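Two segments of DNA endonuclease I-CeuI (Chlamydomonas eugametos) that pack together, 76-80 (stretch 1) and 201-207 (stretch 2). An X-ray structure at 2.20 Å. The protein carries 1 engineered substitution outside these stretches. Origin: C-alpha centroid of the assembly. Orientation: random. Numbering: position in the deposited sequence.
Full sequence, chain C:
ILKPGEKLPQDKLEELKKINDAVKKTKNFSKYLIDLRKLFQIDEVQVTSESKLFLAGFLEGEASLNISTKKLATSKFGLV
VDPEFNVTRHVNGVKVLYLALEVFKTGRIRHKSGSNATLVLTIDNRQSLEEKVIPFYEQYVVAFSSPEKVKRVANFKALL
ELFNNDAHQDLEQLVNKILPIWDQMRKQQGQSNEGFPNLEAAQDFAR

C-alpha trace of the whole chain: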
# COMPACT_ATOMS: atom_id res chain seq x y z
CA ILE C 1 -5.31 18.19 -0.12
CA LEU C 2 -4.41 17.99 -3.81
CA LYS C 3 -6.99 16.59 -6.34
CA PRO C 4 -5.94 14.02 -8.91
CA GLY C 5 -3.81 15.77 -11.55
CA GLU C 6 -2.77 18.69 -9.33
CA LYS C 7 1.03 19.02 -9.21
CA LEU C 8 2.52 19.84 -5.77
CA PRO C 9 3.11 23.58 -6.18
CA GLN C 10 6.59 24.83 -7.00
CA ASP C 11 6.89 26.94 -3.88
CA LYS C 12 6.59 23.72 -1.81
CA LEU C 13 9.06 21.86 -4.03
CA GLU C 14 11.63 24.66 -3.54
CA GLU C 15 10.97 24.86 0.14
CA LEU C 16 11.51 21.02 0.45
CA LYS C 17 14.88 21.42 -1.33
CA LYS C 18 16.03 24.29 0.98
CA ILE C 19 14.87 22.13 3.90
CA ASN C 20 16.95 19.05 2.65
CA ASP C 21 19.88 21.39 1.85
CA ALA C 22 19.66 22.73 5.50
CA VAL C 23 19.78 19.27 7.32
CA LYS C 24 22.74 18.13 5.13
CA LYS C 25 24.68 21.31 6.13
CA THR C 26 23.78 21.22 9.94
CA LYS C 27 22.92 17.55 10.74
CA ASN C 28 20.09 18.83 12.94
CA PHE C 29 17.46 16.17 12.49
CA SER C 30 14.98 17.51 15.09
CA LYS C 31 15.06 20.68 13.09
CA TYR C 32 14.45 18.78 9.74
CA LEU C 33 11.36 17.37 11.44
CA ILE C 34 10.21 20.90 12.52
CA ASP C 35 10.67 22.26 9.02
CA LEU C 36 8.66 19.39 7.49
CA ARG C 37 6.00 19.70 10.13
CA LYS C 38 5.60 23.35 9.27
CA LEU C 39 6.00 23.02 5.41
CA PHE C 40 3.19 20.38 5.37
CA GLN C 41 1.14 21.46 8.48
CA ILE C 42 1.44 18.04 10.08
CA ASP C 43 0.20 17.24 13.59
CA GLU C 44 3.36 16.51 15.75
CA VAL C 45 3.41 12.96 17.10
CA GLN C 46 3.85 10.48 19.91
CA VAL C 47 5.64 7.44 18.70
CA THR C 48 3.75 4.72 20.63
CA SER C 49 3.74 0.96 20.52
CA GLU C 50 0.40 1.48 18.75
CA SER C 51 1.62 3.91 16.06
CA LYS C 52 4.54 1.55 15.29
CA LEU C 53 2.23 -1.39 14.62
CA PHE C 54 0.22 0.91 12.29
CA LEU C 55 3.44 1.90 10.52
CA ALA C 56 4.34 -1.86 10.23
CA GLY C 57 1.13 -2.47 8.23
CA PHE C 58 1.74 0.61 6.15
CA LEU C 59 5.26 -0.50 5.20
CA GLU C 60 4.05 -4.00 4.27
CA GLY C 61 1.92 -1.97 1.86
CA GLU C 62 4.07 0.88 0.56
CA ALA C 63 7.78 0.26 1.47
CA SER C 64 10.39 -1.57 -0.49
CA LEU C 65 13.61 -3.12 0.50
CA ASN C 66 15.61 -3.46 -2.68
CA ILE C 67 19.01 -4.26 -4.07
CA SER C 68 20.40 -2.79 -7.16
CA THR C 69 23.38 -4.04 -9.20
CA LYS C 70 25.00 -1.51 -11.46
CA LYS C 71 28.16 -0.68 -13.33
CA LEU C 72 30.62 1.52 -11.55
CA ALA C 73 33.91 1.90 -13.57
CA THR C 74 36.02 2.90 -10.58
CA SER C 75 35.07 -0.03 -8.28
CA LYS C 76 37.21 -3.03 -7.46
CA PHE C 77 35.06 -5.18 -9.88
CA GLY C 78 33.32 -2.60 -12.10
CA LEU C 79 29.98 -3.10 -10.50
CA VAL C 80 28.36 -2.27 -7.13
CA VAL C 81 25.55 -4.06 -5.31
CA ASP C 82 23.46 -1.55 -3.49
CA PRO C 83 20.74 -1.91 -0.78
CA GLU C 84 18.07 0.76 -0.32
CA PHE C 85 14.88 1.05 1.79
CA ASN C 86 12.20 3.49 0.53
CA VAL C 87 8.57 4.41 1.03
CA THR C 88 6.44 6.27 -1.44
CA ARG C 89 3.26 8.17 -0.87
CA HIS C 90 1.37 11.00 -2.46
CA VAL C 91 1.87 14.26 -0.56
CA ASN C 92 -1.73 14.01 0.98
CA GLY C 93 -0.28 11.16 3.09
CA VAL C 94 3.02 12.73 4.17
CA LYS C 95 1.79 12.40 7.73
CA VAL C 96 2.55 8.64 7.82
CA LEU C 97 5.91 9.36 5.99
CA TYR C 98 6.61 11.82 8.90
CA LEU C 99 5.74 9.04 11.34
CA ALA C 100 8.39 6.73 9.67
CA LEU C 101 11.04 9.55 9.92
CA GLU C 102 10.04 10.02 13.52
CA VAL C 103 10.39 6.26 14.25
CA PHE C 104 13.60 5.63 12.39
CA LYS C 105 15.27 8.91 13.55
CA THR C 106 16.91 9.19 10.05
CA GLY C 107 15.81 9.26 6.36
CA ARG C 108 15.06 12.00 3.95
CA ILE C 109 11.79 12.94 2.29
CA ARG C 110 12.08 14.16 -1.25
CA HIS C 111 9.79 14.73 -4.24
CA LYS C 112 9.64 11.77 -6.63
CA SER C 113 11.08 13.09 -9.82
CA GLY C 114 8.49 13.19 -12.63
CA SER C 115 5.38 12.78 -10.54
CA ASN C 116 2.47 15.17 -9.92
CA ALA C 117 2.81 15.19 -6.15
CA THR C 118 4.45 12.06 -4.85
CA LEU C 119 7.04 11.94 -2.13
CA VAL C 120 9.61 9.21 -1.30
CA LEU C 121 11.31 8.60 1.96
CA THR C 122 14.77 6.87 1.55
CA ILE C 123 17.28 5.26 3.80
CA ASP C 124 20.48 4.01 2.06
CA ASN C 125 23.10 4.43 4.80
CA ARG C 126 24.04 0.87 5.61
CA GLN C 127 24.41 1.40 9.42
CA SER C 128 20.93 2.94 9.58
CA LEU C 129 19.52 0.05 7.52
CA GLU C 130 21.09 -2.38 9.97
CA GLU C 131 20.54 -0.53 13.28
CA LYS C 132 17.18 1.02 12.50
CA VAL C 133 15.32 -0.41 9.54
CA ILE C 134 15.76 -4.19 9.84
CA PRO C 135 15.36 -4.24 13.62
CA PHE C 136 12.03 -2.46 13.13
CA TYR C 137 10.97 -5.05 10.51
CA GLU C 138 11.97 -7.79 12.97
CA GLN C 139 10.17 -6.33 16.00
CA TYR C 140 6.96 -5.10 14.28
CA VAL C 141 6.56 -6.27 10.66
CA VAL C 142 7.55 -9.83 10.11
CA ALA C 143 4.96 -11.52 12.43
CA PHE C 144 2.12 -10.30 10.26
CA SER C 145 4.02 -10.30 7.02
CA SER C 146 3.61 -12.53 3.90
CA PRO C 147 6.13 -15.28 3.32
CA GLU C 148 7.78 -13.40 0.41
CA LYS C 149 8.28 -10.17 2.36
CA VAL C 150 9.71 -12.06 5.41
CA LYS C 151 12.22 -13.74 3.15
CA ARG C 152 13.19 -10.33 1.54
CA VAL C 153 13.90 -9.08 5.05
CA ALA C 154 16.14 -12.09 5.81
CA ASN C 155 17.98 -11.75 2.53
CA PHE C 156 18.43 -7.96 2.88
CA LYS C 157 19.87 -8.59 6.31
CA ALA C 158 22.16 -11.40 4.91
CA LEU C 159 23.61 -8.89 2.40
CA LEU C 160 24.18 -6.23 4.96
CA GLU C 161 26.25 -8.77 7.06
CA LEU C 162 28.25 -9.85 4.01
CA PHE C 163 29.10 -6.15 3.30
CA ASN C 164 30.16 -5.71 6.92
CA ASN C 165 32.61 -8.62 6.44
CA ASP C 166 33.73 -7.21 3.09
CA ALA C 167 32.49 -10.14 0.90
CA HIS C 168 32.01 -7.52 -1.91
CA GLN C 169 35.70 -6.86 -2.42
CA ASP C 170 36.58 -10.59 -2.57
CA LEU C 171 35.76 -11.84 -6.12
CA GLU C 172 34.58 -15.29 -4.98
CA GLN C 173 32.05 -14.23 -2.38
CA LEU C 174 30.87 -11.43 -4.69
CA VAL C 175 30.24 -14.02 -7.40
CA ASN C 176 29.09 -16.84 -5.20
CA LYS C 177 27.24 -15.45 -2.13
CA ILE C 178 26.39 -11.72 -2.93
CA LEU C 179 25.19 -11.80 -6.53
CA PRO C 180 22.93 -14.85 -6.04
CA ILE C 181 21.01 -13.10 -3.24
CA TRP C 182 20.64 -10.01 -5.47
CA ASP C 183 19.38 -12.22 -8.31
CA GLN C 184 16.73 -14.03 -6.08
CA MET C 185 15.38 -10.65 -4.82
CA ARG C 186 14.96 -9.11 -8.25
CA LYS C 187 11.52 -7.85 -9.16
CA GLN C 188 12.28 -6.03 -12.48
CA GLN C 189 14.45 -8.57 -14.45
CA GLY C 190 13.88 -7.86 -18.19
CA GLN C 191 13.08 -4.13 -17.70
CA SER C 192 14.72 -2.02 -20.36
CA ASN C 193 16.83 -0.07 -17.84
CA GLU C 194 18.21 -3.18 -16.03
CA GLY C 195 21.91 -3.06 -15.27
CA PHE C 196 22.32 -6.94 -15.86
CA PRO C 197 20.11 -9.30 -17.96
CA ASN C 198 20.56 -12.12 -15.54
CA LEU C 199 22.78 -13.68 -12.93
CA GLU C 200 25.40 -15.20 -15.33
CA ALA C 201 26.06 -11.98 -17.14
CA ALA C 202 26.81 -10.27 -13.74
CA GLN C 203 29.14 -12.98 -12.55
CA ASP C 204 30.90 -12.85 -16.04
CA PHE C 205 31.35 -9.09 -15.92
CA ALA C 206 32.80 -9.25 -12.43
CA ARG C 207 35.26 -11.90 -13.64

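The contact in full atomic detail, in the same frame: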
# COMPACT_ATOMS: atom_id res chain seq x y z
N LYS C 76 36.37 -1.82 -7.37
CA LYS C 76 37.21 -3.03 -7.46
C LYS C 76 36.85 -4.03 -8.59
O LYS C 76 37.78 -4.67 -9.17
CB LYS C 76 37.26 -3.76 -6.11
CG LYS C 76 38.25 -4.88 -6.14
CD LYS C 76 38.93 -5.03 -4.84
CE LYS C 76 39.67 -6.33 -4.80
NZ LYS C 76 40.01 -6.63 -3.35
N PHE C 77 35.54 -4.23 -8.85
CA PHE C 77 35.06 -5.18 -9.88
C PHE C 77 34.20 -4.59 -10.98
O PHE C 77 33.73 -5.33 -11.87
CB PHE C 77 34.41 -6.38 -9.28
CG PHE C 77 35.29 -7.09 -8.25
CD1 PHE C 77 34.95 -7.10 -6.89
CD2 PHE C 77 36.48 -7.72 -8.63
CE1 PHE C 77 35.73 -7.75 -5.96
CE2 PHE C 77 37.29 -8.37 -7.69
CZ PHE C 77 36.90 -8.38 -6.35
N GLY C 78 34.00 -3.26 -10.96
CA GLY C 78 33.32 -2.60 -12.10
C GLY C 78 31.84 -2.53 -11.92
O GLY C 78 31.12 -1.95 -12.71
N LEU C 79 31.38 -3.10 -10.82
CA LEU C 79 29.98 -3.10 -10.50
C LEU C 79 29.75 -2.96 -8.99
O LEU C 79 30.59 -3.30 -8.19
CB LEU C 79 29.26 -4.31 -11.12
CG LEU C 79 29.25 -5.65 -10.43
CD1 LEU C 79 28.61 -6.77 -11.43
CD2 LEU C 79 30.63 -6.01 -10.09
N VAL C 80 28.62 -2.42 -8.60
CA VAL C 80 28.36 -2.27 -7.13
C VAL C 80 26.98 -2.87 -6.88
O VAL C 80 26.12 -2.75 -7.74
CB VAL C 80 28.37 -0.79 -6.65
CG1 VAL C 80 27.45 0.06 -7.57
CG2 VAL C 80 27.88 -0.68 -5.14
N ALA C 201 25.51 -13.17 -16.62
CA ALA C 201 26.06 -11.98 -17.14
C ALA C 201 26.77 -11.12 -16.07
O ALA C 201 27.79 -10.48 -16.38
CB ALA C 201 24.95 -11.19 -17.83
N ALA C 202 26.26 -11.12 -14.83
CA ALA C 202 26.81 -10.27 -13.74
C ALA C 202 28.04 -10.92 -13.12
O ALA C 202 29.08 -10.23 -12.86
CB ALA C 202 25.75 -9.97 -12.66
N GLN C 203 27.95 -12.23 -12.87
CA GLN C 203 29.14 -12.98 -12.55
C GLN C 203 30.24 -12.91 -13.65
O GLN C 203 31.40 -12.89 -13.27
CB GLN C 203 28.76 -14.43 -12.26
CG GLN C 203 27.78 -14.64 -11.11
CD GLN C 203 27.11 -16.00 -11.12
OE1 GLN C 203 26.71 -16.52 -12.17
NE2 GLN C 203 26.98 -16.57 -9.98
N ASP C 204 29.91 -12.84 -14.95
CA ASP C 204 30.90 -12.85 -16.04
C ASP C 204 31.60 -11.51 -16.04
O ASP C 204 32.79 -11.40 -16.27
CB ASP C 204 30.27 -12.97 -17.50
CG ASP C 204 29.71 -14.38 -17.89
OD1 ASP C 204 29.96 -15.40 -17.16
OD2 ASP C 204 28.96 -14.45 -18.94
N PHE C 205 30.81 -10.45 -15.92
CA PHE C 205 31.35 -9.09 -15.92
C PHE C 205 32.33 -8.86 -14.75
O PHE C 205 33.40 -8.26 -14.90
CB PHE C 205 30.18 -8.08 -15.89
CG PHE C 205 30.63 -6.65 -15.97
CD1 PHE C 205 30.77 -6.03 -17.18
CD2 PHE C 205 30.97 -5.95 -14.81
CE1 PHE C 205 31.21 -4.74 -17.25
CE2 PHE C 205 31.41 -4.66 -14.88
CZ PHE C 205 31.51 -4.05 -16.08
N ALA C 206 31.97 -9.39 -13.60
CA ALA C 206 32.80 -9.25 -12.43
C ALA C 206 34.09 -10.02 -12.69
O ALA C 206 35.21 -9.53 -12.37
CB ALA C 206 32.08 -9.80 -11.21
N ARG C 207 33.98 -11.20 -13.30
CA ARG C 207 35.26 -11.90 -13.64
C ARG C 207 36.04 -11.27 -14.81
O ARG C 207 37.20 -11.21 -14.62
CB ARG C 207 35.15 -13.42 -13.77
CG ARG C 207 34.44 -14.14 -12.66
CD ARG C 207 34.53 -15.65 -12.80
NE ARG C 207 34.72 -16.21 -11.46
CZ ARG C 207 33.85 -16.98 -10.82
NH1 ARG C 207 34.11 -17.37 -9.58
NH2 ARG C 207 32.73 -17.37 -11.41
OXT ARG C 207 35.66 -10.76 -15.89

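Residues 76-80 meet residues 201-207, at the C-terminal end of the chain, across a small apolar contact; 201-206 are helical. The two stretches together bury 239 Å². No hydrogen bond crosses between them, so the fit rests on van der Waals packing.

Leu 79 covers the most surface. It is buried, and its CA-to-CB bond points toward the helix. Its chi1 is p and its chi2 is t. CD1 of Leu 79 lies 4.2 Å from CD2 of Phe 205 and 4.5 Å from CB of Ala 202. CD1 of Leu 79 also sits 3.8 Å from the backbone O of Ala 202. O of Ala 202 already accepts a helical hydrogen bond from N of Ala 206, at 3.1 Å. CD2 of Leu 79 lies 4.2 Å from CB of Ala 206.

Phe 205 comes next. Its CA-to-CB bond points toward residues 76-80, and chi1 is t. Its ring lies beside the backbone there. The closest approach of the whole contact is CE2 of Phe 205 to O of Gly 78, at 3.5 Å. The carbonyl oxygen lies at the ring edge, near its plane. O of Phe 77 is 3.9 Å from CE2 of Phe 205, in an oblique position. Gly 78 has no side chain, and this matters. An ideal CB on Gly 78 would stand 3.0 Å from CE2 of Phe 205, a clash. The backbone angles of 91/-3 call for glycine on their own account as well.

Ala 206 is buried and is the nearest residue to Phe 77 by backbone, with their CA atoms 5.3 Å apart. CA of Ala 206 lies 4.1 Å from O of Phe 77. The CA-to-CB bond of Phe 77 points sideways, and its ring has O of Ala 206 in an oblique position.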